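Local coordinates for iron-regulated ABC transporter siderophore-binding protein SirA (Staphylococcus aureus subsp. aureus, PDB 3MWF) that binds the siderophore staphyloferrin B and probably hands it to an ABC transporter for iron uptake, at residues A[10-15]-A[93-98]; A[23-28]-A[77-82]. All coordinates share one frame; numbering follows the deposited sequence.

Contact 1 of 2, residues A[10-15]-A[93-98]; sequences HAMGTT and RNEKVY. With SE8 (5-[(2-{[(3S)-5-{[(2S)-2-amino-2-carboxyethyl]amino}-3-carboxy-3-hydroxy-5-oxopentanoyl]amino}ethyl)amino]-2,5-dioxopentanoic acid), chain C.
At the turn of the N-terminal beta hairpin formed by strands 6-10 and 13-17, Met12 lies over Tyr98, the first residue of helix 98-104. Met12 CB stands 3.7 Å from the centroid of the Tyr98 ring and only 6° off its normal, a CH-pi contact over the centre of one face. The Met12 chain then bends at both chi2 and chi3 (-64° and -67°), curling back so that CE reaches Tyr98 CB at 3.6 Å, while SD sits obliquely to the ring in a Met-aromatic contact. The same methyl touches Glu95 CG; a flexible, unbranched thioether suits a place where one side chain must follow two neighbours.

The phenol end of Tyr98 meets the rim of the imidazole and the polar groups around it. His10 comes tip to tip with it, His10 CE1 3.1 Å from Tyr98 OH, the two rings oblique. The imidazole is held at both nitrogens: His10 ND1 accepts from Met12 N, which lies well out of the ring plane, at 3.2 Å, and His10 NE2 donates to Thr15 OG1 at 2.8 Å. Tyr98 OH is hydrogen-bonded to Thr107 O, which Thr15 OG1 shares, and to a water 2.6 Å away that donates to Thr14 O. Gly13 closes the type I turn with positive phi, where a side chain would collide with the preceding carbonyl.

At the other end of 93-98, Arg93 turns to the siderophore, NH2 giving O26 of SE8 a bond of 2.7 Å and NH1 bonding to O29, while Glu71 pairs with NE. The segment thus joins a surface beta hairpin to the ligand pocket of a periplasmic-binding-protein fold.

Contact 2 of 2, residues A[23-28]-A[77-82]; sequences RVVTLY and EEISKL
Leu27 and Ile79 meet tip to tip where helix 76-81 packs on the parallel strands of an alpha/beta sheet, as in a Rossmann-like lobe. This is the tight part of the contact: Leu27 CD2 lies 3.8 Å from Ile79 CD1, with Val68, Ile87 and Leu101 also touching both side chains. The extended Ile79 chain (chi2 174°) carries CD1 out to Leu27, and branched aliphatic groups suit a buried place lined by other aliphatic side chains. Val25, on strand 24-26, fits more loosely, its CG1 4.3 Å from Ile79 CG2 and its CG2 4.1 Å from Leu82 CD1, where the two side chains cross at about a right angle.

Toward solvent the packing gives way to charge, and the helix's outer side carries the Lys81-Glu78 salt bridge.

The exposed Arg23, just before strand 24-26, reaches across to the backbone of Leu82. A bend at chi3 (62°) turns NE toward Leu82 O, which lies in the guanidinium plane and is gripped side-on; NE also bonds to Lys83 O. Two nitrogens hold that single carbonyl oxygen: Arg23 NE donates to Leu82 O at 3.0 Å, and Arg23 NH2 does so at 2.7 Å.

Overall arrangement
Contact 1 lies at the surface and contact 2 is mostly buried, yet they belong to the same side of the chain, their centres about 15 Å apart. Contact 2 is nested inside the chain loop that contact 1 closes. They touch through Asn94 OD1 and Leu27 CB, 3.9 Å apart. Both flank strand 86-90: helix 91-94 follows it directly, and Leu27 and Ile79 pack on Ile87. Their chemistry follows their place. Contact 2 packs aliphatic side chains between sheet and helix, with an arginine-to-carbonyl grip at its exposed margin; contact 1 relies on a methionine-tyrosine contact and a polar group around a phenol, and runs on to the siderophore through Arg93.

Contact 1 of 2, residues A[10-15]-A[93-98]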
loop_
_atom_site.group_PDB
_atom_site.type_symbol
_atom_site.label_atom_id
_atom_site.label_comp_id
_atom_site.label_asym_id
_atom_site.label_seq_id
_atom_site.Cartn_x
_atom_site.Cartn_y
_atom_site.Cartn_z
ATOM N N HIS A 10 0.977 -3.277 -20.409
ATOM C CA HIS A 10 0.916 -2.719 -19.059
ATOM C C HIS A 10 0.250 -1.357 -19.113
ATOM O O HIS A 10 -0.302 -0.975 -20.163
ATOM C CB HIS A 10 2.332 -2.664 -18.444
ATOM C CG HIS A 10 3.311 -1.919 -19.287
ATOM N ND1 HIS A 10 3.435 -0.549 -19.241
ATOM C CD2 HIS A 10 4.185 -2.349 -20.228
ATOM C CE1 HIS A 10 4.351 -0.163 -20.117
ATOM N NE2 HIS A 10 4.817 -1.238 -20.730
ATOM N N ALA A 11 0.278 -0.621 -18.001
ATOM C CA ALA A 11 -0.497 0.612 -17.914
ATOM C C ALA A 11 -0.062 1.719 -18.865
ATOM O O ALA A 11 -0.847 2.611 -19.162
ATOM C CB ALA A 11 -0.529 1.137 -16.438
ATOM N N MET A 12 1.180 1.661 -19.343
ATOM C CA MET A 12 1.688 2.718 -20.188
ATOM C C MET A 12 1.964 2.276 -21.618
ATOM O O MET A 12 2.570 3.019 -22.389
ATOM C CB MET A 12 2.945 3.333 -19.578
ATOM C CG MET A 12 2.678 4.253 -18.415
ATOM S SD MET A 12 1.739 5.709 -18.926
ATOM C CE MET A 12 2.909 6.585 -20.002
ATOM N N GLY A 13 1.512 1.088 -21.978
ATOM C CA GLY A 13 1.685 0.620 -23.356
ATOM C C GLY A 13 2.215 -0.788 -23.401
ATOM O O GLY A 13 1.922 -1.595 -22.522
ATOM N N THR A 14 2.984 -1.085 -24.452
ATOM C CA THR A 14 3.585 -2.402 -24.633
ATOM C C THR A 14 5.105 -2.327 -24.549
ATOM O O THR A 14 5.723 -1.434 -25.142
ATOM C CB THR A 14 3.193 -2.967 -26.026
ATOM O OG1 THR A 14 1.765 -3.126 -26.068
ATOM C CG2 THR A 14 3.872 -4.284 -26.295
ATOM N N THR A 15 5.700 -3.284 -23.835
ATOM C CA THR A 15 7.158 -3.339 -23.656
ATOM C C THR A 15 7.706 -4.705 -24.012
ATOM O O THR A 15 7.169 -5.709 -23.564
ATOM C CB THR A 15 7.553 -2.962 -22.186
ATOM O OG1 THR A 15 7.268 -1.582 -21.988
ATOM C CG2 THR A 15 9.038 -3.177 -21.917
ATOM N N ARG A 93 3.222 7.821 -10.469
ATOM C CA ARG A 93 4.458 8.549 -10.192
ATOM C C ARG A 93 5.188 8.996 -11.452
ATOM O O ARG A 93 5.772 10.074 -11.469
ATOM C CB ARG A 93 5.434 7.697 -9.382
ATOM C CG ARG A 93 4.871 7.123 -8.062
ATOM C CD ARG A 93 4.378 8.193 -7.150
ATOM N NE ARG A 93 4.005 7.575 -5.884
ATOM C CZ ARG A 93 3.221 8.144 -4.981
ATOM N NH1 ARG A 93 2.697 9.342 -5.206
ATOM N NH2 ARG A 93 2.964 7.501 -3.844
ATOM N N ASN A 94 5.154 8.155 -12.481
ATOM C CA ASN A 94 6.152 8.296 -13.551
ATOM C C ASN A 94 5.559 8.508 -14.939
ATOM O O ASN A 94 6.293 8.425 -15.924
ATOM C CB ASN A 94 7.063 7.058 -13.626
ATOM C CG ASN A 94 7.566 6.592 -12.251
ATOM O OD1 ASN A 94 7.314 5.451 -11.851
ATOM N ND2 ASN A 94 8.315 7.460 -11.550
ATOM N N GLU A 95 4.269 8.821 -15.040
ATOM C CA GLU A 95 3.676 8.895 -16.396
ATOM C C GLU A 95 4.479 9.842 -17.288
ATOM O O GLU A 95 4.742 9.512 -18.448
ATOM C CB GLU A 95 2.223 9.363 -16.357
ATOM C CG GLU A 95 1.577 9.382 -17.757
ATOM C CD GLU A 95 0.087 9.616 -17.701
ATOM O OE1 GLU A 95 -0.433 9.873 -16.592
ATOM O OE2 GLU A 95 -0.568 9.549 -18.765
ATOM N N LYS A 96 4.874 10.993 -16.733
ATOM C CA LYS A 96 5.507 12.046 -17.531
ATOM C C LYS A 96 6.941 11.723 -17.970
ATOM O O LYS A 96 7.440 12.319 -18.921
ATOM C CB LYS A 96 5.424 13.400 -16.804
ATOM C CG LYS A 96 4.019 14.017 -16.808
ATOM C CD LYS A 96 4.051 15.472 -16.321
ATOM C CE LYS A 96 2.837 16.276 -16.801
ATOM N NZ LYS A 96 1.553 15.830 -16.154
ATOM N N VAL A 97 7.601 10.786 -17.287
ATOM C CA VAL A 97 8.948 10.387 -17.660
ATOM C C VAL A 97 9.020 8.963 -18.245
ATOM O O VAL A 97 10.101 8.414 -18.380
ATOM C CB VAL A 97 9.925 10.506 -16.469
ATOM C CG1 VAL A 97 9.890 11.921 -15.923
ATOM C CG2 VAL A 97 9.564 9.487 -15.374
ATOM N N TYR A 98 7.865 8.350 -18.516
ATOM C CA TYR A 98 7.852 6.967 -19.009
ATOM C C TYR A 98 8.723 6.783 -20.263
ATOM O O TYR A 98 9.440 5.779 -20.378
ATOM C CB TYR A 98 6.415 6.465 -19.303
ATOM C CG TYR A 98 6.442 5.100 -19.925
ATOM C CD1 TYR A 98 6.708 3.964 -19.155
ATOM C CD2 TYR A 98 6.248 4.941 -21.299
ATOM C CE1 TYR A 98 6.749 2.691 -19.729
ATOM C CE2 TYR A 98 6.297 3.671 -21.894
ATOM C CZ TYR A 98 6.549 2.559 -21.106
ATOM O OH TYR A 98 6.592 1.327 -21.706
HETATM C C1 SE8 C . 3.470 11.812 -1.855
HETATM C C2 SE8 C . 3.136 11.984 -0.399
HETATM C C3 SE8 C . 3.988 11.065 0.463
HETATM N N4 SE8 C . 3.694 9.652 0.247
HETATM C C5 SE8 C . 2.833 8.995 0.997
HETATM C C6 SE8 C . 2.495 7.588 0.568
HETATM C C7 SE8 C . 1.402 7.592 -0.501
HETATM C C8 SE8 C . 1.233 6.151 -1.015
HETATM C C9 SE8 C . 0.027 5.943 -1.929
HETATM N N10 SE8 C . -0.313 6.936 -2.749
HETATM C C11 SE8 C . -1.431 6.744 -3.645
HETATM C C12 SE8 C . -0.989 6.848 -5.094
HETATM N N13 SE8 C . -2.106 7.111 -5.992
HETATM C C14 SE8 C . -2.621 8.354 -6.233
HETATM C C15 SE8 C . -1.807 9.570 -5.905
HETATM C C16 SE8 C . -2.026 9.723 -4.420
HETATM C C17 SE8 C . -0.885 10.306 -3.646
HETATM C C18 SE8 C . -1.254 11.481 -2.873
HETATM O O19 SE8 C . 4.547 12.303 -2.283
HETATM O O20 SE8 C . 2.641 11.234 -2.586
HETATM N N21 SE8 C . 1.700 11.708 -0.201
HETATM O O22 SE8 C . 2.302 9.454 1.989
HETATM C C23 SE8 C . 0.114 8.159 0.070
HETATM O O24 SE8 C . -0.585 7.452 0.837
HETATM O O25 SE8 C . -0.246 9.321 -0.244
HETATM O O26 SE8 C . 1.795 8.485 -1.558
HETATM O O27 SE8 C . -0.578 4.877 -1.896
HETATM O O28 SE8 C . -3.739 8.527 -6.681
HETATM O O29 SE8 C . 0.220 9.763 -3.553
HETATM O O30 SE8 C . -0.591 11.748 -1.876
HETATM O O31 SE8 C . -2.255 12.166 -3.204
HETATM O O HOH W 1 6.357 1.133 -24.291
#

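Contact 2 of 2, residues A[23-28]-A[77-82]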
loop_
_atom_site.group_PDB
_atom_site.type_symbol
_atom_site.label_atom_id
_atom_site.label_comp_id
_atom_site.label_asym_id
_atom_site.label_seq_id
_atom_site.Cartn_x
_atom_site.Cartn_y
_atom_site.Cartn_z
ATOM N N ARG A 23 18.851 -7.349 -13.581
ATOM C CA ARG A 23 19.181 -6.069 -12.972
ATOM C C ARG A 23 17.944 -5.177 -13.008
ATOM O O ARG A 23 17.735 -4.444 -13.978
ATOM C CB ARG A 23 20.337 -5.390 -13.713
ATOM C CG ARG A 23 21.629 -6.199 -13.720
ATOM C CD ARG A 23 22.747 -5.436 -14.429
ATOM N NE ARG A 23 23.077 -4.183 -13.754
ATOM C CZ ARG A 23 23.804 -4.097 -12.638
ATOM N NH1 ARG A 23 24.304 -5.198 -12.076
ATOM N NH2 ARG A 23 24.040 -2.912 -12.089
ATOM N N VAL A 24 17.109 -5.265 -11.978
ATOM C CA VAL A 24 15.837 -4.540 -11.973
ATOM C C VAL A 24 15.889 -3.325 -11.050
ATOM O O VAL A 24 16.497 -3.379 -9.973
ATOM C CB VAL A 24 14.649 -5.475 -11.616
ATOM C CG1 VAL A 24 14.758 -5.968 -10.186
ATOM C CG2 VAL A 24 13.304 -4.772 -11.839
ATOM N N VAL A 25 15.287 -2.223 -11.502
ATOM C CA VAL A 25 15.172 -0.993 -10.733
ATOM C C VAL A 25 13.692 -0.822 -10.431
ATOM O O VAL A 25 12.873 -0.843 -11.341
ATOM C CB VAL A 25 15.734 0.222 -11.495
ATOM C CG1 VAL A 25 15.345 1.536 -10.803
ATOM C CG2 VAL A 25 17.267 0.098 -11.609
ATOM N N THR A 26 13.366 -0.643 -9.151
ATOM C CA THR A 26 11.975 -0.522 -8.703
ATOM C C THR A 26 11.699 0.893 -8.260
ATOM O O THR A 26 12.391 1.426 -7.382
ATOM C CB THR A 26 11.668 -1.544 -7.580
ATOM O OG1 THR A 26 12.722 -1.513 -6.597
ATOM C CG2 THR A 26 11.547 -2.932 -8.155
ATOM N N LEU A 27 10.675 1.511 -8.859
ATOM C CA LEU A 27 10.386 2.947 -8.660
ATOM C C LEU A 27 9.198 3.254 -7.759
ATOM O O LEU A 27 8.780 4.397 -7.675
ATOM C CB LEU A 27 10.183 3.643 -10.016
ATOM C CG LEU A 27 11.415 3.543 -10.939
ATOM C CD1 LEU A 27 11.152 4.332 -12.212
ATOM C CD2 LEU A 27 12.664 4.087 -10.260
ATOM N N TYR A 28 8.647 2.230 -7.109
ATOM C CA TYR A 28 7.767 2.505 -5.977
ATOM C C TYR A 28 7.942 1.463 -4.880
ATOM O O TYR A 28 8.397 0.364 -5.151
ATOM C CB TYR A 28 6.302 2.634 -6.417
ATOM C CG TYR A 28 5.669 1.475 -7.125
ATOM C CD1 TYR A 28 5.733 1.376 -8.526
ATOM C CD2 TYR A 28 4.889 0.543 -6.428
ATOM C CE1 TYR A 28 5.069 0.336 -9.199
ATOM C CE2 TYR A 28 4.242 -0.507 -7.089
ATOM C CZ TYR A 28 4.307 -0.576 -8.475
ATOM O OH TYR A 28 3.667 -1.584 -9.161
ATOM N N GLU A 77 19.391 9.889 -14.139
ATOM C CA GLU A 77 20.834 9.633 -14.294
ATOM C C GLU A 77 21.311 8.474 -13.422
ATOM O O GLU A 77 22.039 7.613 -13.876
ATOM C CB GLU A 77 21.659 10.885 -14.009
ATOM C CG GLU A 77 23.135 10.690 -14.336
ATOM C CD GLU A 77 23.991 11.842 -13.854
ATOM O OE1 GLU A 77 23.412 12.920 -13.571
ATOM O OE2 GLU A 77 25.234 11.660 -13.750
ATOM N N GLU A 78 20.866 8.420 -12.169
ATOM C CA GLU A 78 21.253 7.314 -11.310
ATOM C C GLU A 78 20.687 5.981 -11.794
ATOM O O GLU A 78 21.339 4.961 -11.671
ATOM C CB GLU A 78 20.815 7.592 -9.870
ATOM C CG GLU A 78 21.474 8.844 -9.282
ATOM C CD GLU A 78 23.001 8.724 -9.221
ATOM O OE1 GLU A 78 23.515 7.623 -8.951
ATOM O OE2 GLU A 78 23.688 9.733 -9.471
ATOM N N ILE A 79 19.457 5.983 -12.321
ATOM C CA ILE A 79 18.883 4.773 -12.897
ATOM C C ILE A 79 19.751 4.312 -14.085
ATOM O O ILE A 79 20.144 3.147 -14.162
ATOM C CB ILE A 79 17.435 5.029 -13.369
ATOM C CG1 ILE A 79 16.559 5.449 -12.182
ATOM C CG2 ILE A 79 16.845 3.795 -14.093
ATOM C CD1 ILE A 79 15.129 5.859 -12.585
ATOM N N SER A 80 20.071 5.255 -14.966
ATOM C CA SER A 80 20.881 4.955 -16.156
ATOM C C SER A 80 22.224 4.306 -15.791
ATOM O O SER A 80 22.644 3.336 -16.434
ATOM C CB SER A 80 21.143 6.225 -16.952
ATOM O OG SER A 80 21.803 5.873 -18.161
ATOM N N LYS A 81 22.874 4.845 -14.754
ATOM C CA LYS A 81 24.186 4.357 -14.308
ATOM C C LYS A 81 24.204 2.928 -13.816
ATOM O O LYS A 81 25.255 2.273 -13.812
ATOM C CB LYS A 81 24.785 5.288 -13.251
ATOM C CG LYS A 81 25.286 6.580 -13.864
ATOM C CD LYS A 81 26.062 7.445 -12.879
ATOM C CE LYS A 81 25.166 8.412 -12.140
ATOM N NZ LYS A 81 25.920 9.221 -11.124
ATOM N N LEU A 82 23.044 2.427 -13.400
ATOM C CA LEU A 82 22.941 1.064 -12.951
ATOM C C LEU A 82 22.858 0.044 -14.074
ATOM O O LEU A 82 22.937 -1.147 -13.813
ATOM C CB LEU A 82 21.765 0.901 -11.982
ATOM C CG LEU A 82 21.997 1.660 -10.680
ATOM C CD1 LEU A 82 20.659 1.735 -9.902
ATOM C CD2 LEU A 82 23.073 0.969 -9.873
#